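Local coordinates for tube-forming protein in Mycobacterial Envelpe, TiME (Mycolicibacterium smegmatis, PDB 7CU9) that probably forms part of a tube spanning the mycobacterial outer envelope, thought to serve as a channel for protein secretion, at residues Tyr99-Thr113 and Val125-Ala138. Residues are numbered along the deposited sequence; the frame is centred on the assembly and turned at random.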
loop_
_atom_site.group_PDB
_atom_site.type_symbol
_atom_site.label_atom_id
_atom_site.label_comp_id
_atom_site.label_asym_id
_atom_site.label_seq_id
_atom_site.Cartn_x
_atom_site.Cartn_y
_atom_site.Cartn_z
ATOM N N TYR B 99 23.459 15.350 6.798
ATOM C CA TYR B 99 22.354 14.873 7.665
ATOM C C TYR B 99 21.832 16.050 8.499
ATOM O O TYR B 99 20.611 16.245 8.597
ATOM C CB TYR B 99 22.813 13.706 8.540
ATOM C CG TYR B 99 21.751 13.231 9.494
ATOM C CD1 TYR B 99 20.667 12.506 9.033
ATOM C CD2 TYR B 99 21.804 13.546 10.840
ATOM C CE1 TYR B 99 19.662 12.086 9.890
ATOM C CE2 TYR B 99 20.810 13.135 11.711
ATOM C CZ TYR B 99 19.737 12.400 11.236
ATOM O OH TYR B 99 18.757 11.999 12.101
ATOM N N HIS B 100 22.737 16.837 9.075
ATOM C CA HIS B 100 22.359 17.969 9.962
ATOM C C HIS B 100 21.776 19.132 9.158
ATOM O O HIS B 100 20.974 19.888 9.733
ATOM C CB HIS B 100 23.516 18.334 10.898
ATOM C CG HIS B 100 23.520 17.436 12.083
ATOM N ND1 HIS B 100 22.659 17.634 13.149
ATOM C CD2 HIS B 100 24.193 16.298 12.344
ATOM C CE1 HIS B 100 22.823 16.664 14.021
ATOM N NE2 HIS B 100 23.762 15.832 13.556
ATOM N N ARG B 101 22.081 19.265 7.869
ATOM C CA ARG B 101 21.399 20.292 7.035
ATOM C C ARG B 101 19.919 19.911 6.874
ATOM O O ARG B 101 19.094 20.824 6.746
ATOM C CB ARG B 101 22.140 20.510 5.714
ATOM C CG ARG B 101 23.462 21.236 5.906
ATOM C CD ARG B 101 24.065 21.708 4.600
ATOM N NE ARG B 101 24.554 20.617 3.765
ATOM C CZ ARG B 101 25.766 20.069 3.837
ATOM N NH1 ARG B 101 26.646 20.477 4.735
ATOM N NH2 ARG B 101 26.090 19.092 3.008
ATOM N N VAL B 102 19.580 18.623 6.907
ATOM C CA VAL B 102 18.151 18.192 6.941
ATOM C C VAL B 102 17.569 18.517 8.320
ATOM O O VAL B 102 16.568 19.262 8.384
ATOM C CB VAL B 102 17.966 16.702 6.613
ATOM C CG1 VAL B 102 16.499 16.298 6.747
ATOM C CG2 VAL B 102 18.487 16.357 5.222
ATOM N N VAL B 103 18.153 17.971 9.384
ATOM C CA VAL B 103 17.472 17.896 10.713
ATOM C C VAL B 103 17.595 19.222 11.472
ATOM O O VAL B 103 16.638 19.552 12.198
ATOM C CB VAL B 103 17.960 16.693 11.540
ATOM C CG1 VAL B 103 17.700 15.386 10.816
ATOM C CG2 VAL B 103 19.416 16.802 11.943
ATOM N N ASP B 104 18.689 19.971 11.327
ATOM C CA ASP B 104 18.869 21.249 12.072
ATOM C C ASP B 104 17.921 22.309 11.504
ATOM O O ASP B 104 17.410 23.126 12.296
ATOM C CB ASP B 104 20.312 21.756 12.028
ATOM C CG ASP B 104 21.327 20.838 12.682
ATOM O OD1 ASP B 104 20.921 19.820 13.274
ATOM O OD2 ASP B 104 22.531 21.153 12.589
ATOM N N ARG B 105 17.680 22.309 10.192
ATOM C CA ARG B 105 17.019 23.441 9.490
ATOM C C ARG B 105 15.496 23.260 9.478
ATOM O O ARG B 105 14.806 24.178 8.991
ATOM C CB ARG B 105 17.592 23.588 8.081
ATOM C CG ARG B 105 19.097 23.797 8.068
ATOM C CD ARG B 105 19.597 24.120 6.681
ATOM N NE ARG B 105 21.016 24.418 6.707
ATOM C CZ ARG B 105 21.748 24.693 5.635
ATOM N NH1 ARG B 105 21.201 24.694 4.433
ATOM N NH2 ARG B 105 23.037 24.956 5.776
ATOM N N THR B 106 14.996 22.138 10.001
ATOM C CA THR B 106 13.550 21.791 9.987
ATOM C C THR B 106 12.983 21.737 11.409
ATOM O O THR B 106 11.820 21.325 11.560
ATOM C CB THR B 106 13.309 20.480 9.234
ATOM O OG1 THR B 106 14.154 19.485 9.810
ATOM C CG2 THR B 106 13.575 20.613 7.751
ATOM N N VAL B 107 13.749 22.150 12.418
ATOM C CA VAL B 107 13.215 22.284 13.803
ATOM C C VAL B 107 12.133 23.366 13.750
ATOM O O VAL B 107 12.435 24.486 13.288
ATOM C CB VAL B 107 14.322 22.597 14.826
ATOM C CG1 VAL B 107 13.761 22.803 16.226
ATOM C CG2 VAL B 107 15.386 21.511 14.840
ATOM N N GLY B 108 10.905 23.011 14.127
ATOM C CA GLY B 108 9.739 23.912 14.068
ATOM C C GLY B 108 8.790 23.586 12.928
ATOM O O GLY B 108 7.690 24.162 12.904
ATOM N N CYS B 109 9.168 22.707 11.996
ATOM C CA CYS B 109 8.284 22.332 10.864
ATOM C C CYS B 109 7.135 21.454 11.373
ATOM O O CYS B 109 6.001 21.637 10.894
ATOM C CB CYS B 109 9.049 21.618 9.760
ATOM S SG CYS B 109 8.012 21.241 8.320
ATOM N N ALA B 110 7.404 20.530 12.301
ATOM C CA ALA B 110 6.371 19.622 12.855
ATOM C C ALA B 110 5.209 20.473 13.382
ATOM O O ALA B 110 5.463 21.416 14.160
ATOM C CB ALA B 110 6.944 18.743 13.935
ATOM N N GLY B 111 3.993 20.173 12.935
ATOM C CA GLY B 111 2.773 20.876 13.371
ATOM C C GLY B 111 2.390 22.014 12.446
ATOM O O GLY B 111 1.304 22.590 12.647
ATOM N N GLN B 112 3.217 22.325 11.440
ATOM C CA GLN B 112 2.963 23.443 10.500
ATOM C C GLN B 112 2.260 22.941 9.238
ATOM O O GLN B 112 2.588 21.841 8.741
ATOM C CB GLN B 112 4.262 24.158 10.123
ATOM C CG GLN B 112 4.919 24.854 11.304
ATOM C CD GLN B 112 4.011 25.896 11.911
ATOM O OE1 GLN B 112 3.517 26.780 11.221
ATOM N NE2 GLN B 112 3.774 25.788 13.205
ATOM N N THR B 113 1.329 23.747 8.742
ATOM C CA THR B 113 0.735 23.630 7.394
ATOM C C THR B 113 1.282 24.790 6.572
ATOM O O THR B 113 1.296 25.924 7.085
ATOM C CB THR B 113 -0.795 23.626 7.457
ATOM O OG1 THR B 113 -1.188 22.515 8.263
ATOM C CG2 THR B 113 -1.441 23.530 6.094
ATOM N N VAL B 125 -0.973 22.437 -0.649
ATOM C CA VAL B 125 -0.913 22.755 0.804
ATOM C C VAL B 125 -0.638 21.448 1.543
ATOM O O VAL B 125 -1.377 20.473 1.312
ATOM C CB VAL B 125 -2.202 23.439 1.290
ATOM C CG1 VAL B 125 -2.182 23.678 2.791
ATOM C CG2 VAL B 125 -2.443 24.735 0.534
ATOM N N TRP B 126 0.425 21.428 2.347
ATOM C CA TRP B 126 0.890 20.219 3.069
ATOM C C TRP B 126 0.972 20.508 4.563
ATOM O O TRP B 126 1.431 21.603 4.936
ATOM C CB TRP B 126 2.242 19.748 2.526
ATOM C CG TRP B 126 2.173 19.208 1.134
ATOM C CD1 TRP B 126 2.326 19.912 -0.024
ATOM C CD2 TRP B 126 1.923 17.845 0.746
ATOM N NE1 TRP B 126 2.204 19.079 -1.102
ATOM C CE2 TRP B 126 1.955 17.806 -0.663
ATOM C CE3 TRP B 126 1.694 16.655 1.445
ATOM C CZ2 TRP B 126 1.764 16.625 -1.380
ATOM C CZ3 TRP B 126 1.496 15.490 0.737
ATOM C CH2 TRP B 126 1.534 15.477 -0.656
ATOM N N THR B 127 0.561 19.530 5.367
ATOM C CA THR B 127 0.667 19.532 6.846
ATOM C C THR B 127 1.784 18.571 7.251
ATOM O O THR B 127 1.711 17.375 6.885
ATOM C CB THR B 127 -0.662 19.144 7.496
ATOM O OG1 THR B 127 -1.613 20.118 7.061
ATOM C CG2 THR B 127 -0.578 19.102 9.003
ATOM N N PHE B 128 2.764 19.074 7.994
ATOM C CA PHE B 128 3.981 18.325 8.383
ATOM C C PHE B 128 3.860 17.822 9.818
ATOM O O PHE B 128 3.438 18.586 10.707
ATOM C CB PHE B 128 5.207 19.216 8.214
ATOM C CG PHE B 128 5.500 19.538 6.775
ATOM C CD1 PHE B 128 4.897 20.615 6.148
ATOM C CD2 PHE B 128 6.355 18.740 6.034
ATOM C CE1 PHE B 128 5.150 20.890 4.814
ATOM C CE2 PHE B 128 6.608 19.019 4.701
ATOM C CZ PHE B 128 6.008 20.091 4.092
ATOM N N THR B 129 4.260 16.571 10.037
ATOM C CA THR B 129 4.366 15.954 11.379
ATOM C C THR B 129 5.659 15.143 11.444
ATOM O O THR B 129 6.108 14.637 10.401
ATOM C CB THR B 129 3.128 15.109 11.693
ATOM O OG1 THR B 129 3.039 14.069 10.724
ATOM C CG2 THR B 129 1.851 15.918 11.686
ATOM N N GLY B 130 6.232 15.021 12.636
ATOM C CA GLY B 130 7.427 14.188 12.843
ATOM C C GLY B 130 8.022 14.418 14.211
ATOM O O GLY B 130 8.011 15.579 14.673
ATOM N N GLY B 131 8.511 13.347 14.835
ATOM C CA GLY B 131 9.210 13.404 16.128
ATOM C C GLY B 131 10.601 13.996 15.949
ATOM O O GLY B 131 11.033 14.260 14.826
ATOM N N PRO B 132 11.345 14.227 17.050
ATOM C CA PRO B 132 12.723 14.696 16.954
ATOM C C PRO B 132 13.587 13.691 16.181
ATOM O O PRO B 132 13.379 12.499 16.311
ATOM C CB PRO B 132 13.184 14.818 18.414
ATOM C CG PRO B 132 11.903 14.891 19.213
ATOM C CD PRO B 132 10.894 14.070 18.442
ATOM N N ALA B 133 14.518 14.201 15.377
ATOM C CA ALA B 133 15.493 13.391 14.619
ATOM C C ALA B 133 16.364 12.597 15.596
ATOM O O ALA B 133 16.656 13.111 16.701
ATOM C CB ALA B 133 16.325 14.285 13.740
ATOM N N GLY B 134 16.748 11.385 15.200
ATOM C CA GLY B 134 17.773 10.584 15.886
ATOM C C GLY B 134 19.173 11.035 15.480
ATOM O O GLY B 134 19.333 11.983 14.708
ATOM N N PRO B 135 20.226 10.381 16.017
ATOM C CA PRO B 135 21.603 10.688 15.635
ATOM C C PRO B 135 21.894 10.481 14.140
ATOM O O PRO B 135 22.723 11.206 13.600
ATOM C CB PRO B 135 22.449 9.701 16.456
ATOM C CG PRO B 135 21.555 9.290 17.605
ATOM C CD PRO B 135 20.140 9.365 17.077
ATOM N N ALA B 136 21.238 9.499 13.515
ATOM C CA ALA B 136 21.540 9.073 12.128
ATOM C C ALA B 136 20.277 8.646 11.372
ATOM O O ALA B 136 20.415 8.086 10.275
ATOM C CB ALA B 136 22.557 7.960 12.165
ATOM N N ASP B 137 19.097 8.926 11.926
ATOM C CA ASP B 137 17.793 8.536 11.337
ATOM C C ASP B 137 16.783 9.634 11.648
ATOM O O ASP B 137 16.595 9.938 12.834
ATOM C CB ASP B 137 17.308 7.196 11.885
ATOM C CG ASP B 137 18.214 6.030 11.546
ATOM O OD1 ASP B 137 19.257 5.876 12.222
ATOM O OD2 ASP B 137 17.865 5.282 10.621
ATOM N N ALA B 138 16.162 10.203 10.619
ATOM C CA ALA B 138 15.118 11.240 10.762
ATOM C C ALA B 138 13.936 10.863 9.869
ATOM O O ALA B 138 14.132 10.689 8.652
ATOM C CB ALA B 138 15.667 12.601 10.428
HETATM O O HOH W 1 24.429 13.157 14.311
#
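Two consecutive type II beta turns, Thr106-Cys109 and Cys109-Gln112, lead from helix 92-103 into strand 113-118, which pairs antiparallel with strand 123-129; Tyr99 and Val103 of the helix pack on the loop between strands 123-129 and 137-144. Where the second turn runs into the strand, Phe128 N gives Gln112 O a nearly straight bond of 2.9 Å, and Gly111 N returns one to Phe128 O at 2.8 Å. Thr113 and Thr127 are a non-hydrogen-bonded backbone pair whose hydroxyls bond to each other, OG1 to OG1, at 2.7 Å. Cys109 carries its sulfur away from its own backbone N (chi1 -176°) and thus onto the root of the Phe128 ring, SG lying 3.4 Å from CG in an oblique sulfur-aromatic contact. At the helix the Tyr99 ring has Ala136 CA over one face (CH-pi) and Val103 CG1 over the opposite one, both offset toward the rim. Its hydroxyl donates to Gly134 O at 2.7 Å, reaching that oxygen from above the carbonyl plane. Val103 CG1 also rests tightly against two methyls, 3.4 Å from Ala133 CB and 3.5 Å from Ala138 CB. A water bridges His100 NE2 and Pro135 O. Beyond the pair, the Cys46-Cys109 disulfide ties the Cys109-Gln112 turn to the chain just before helix 47-50, Val102 packs on Trp140 of strand 137-144, and Tyr99 reaches Thr155 and Lys157 of strand 150-158.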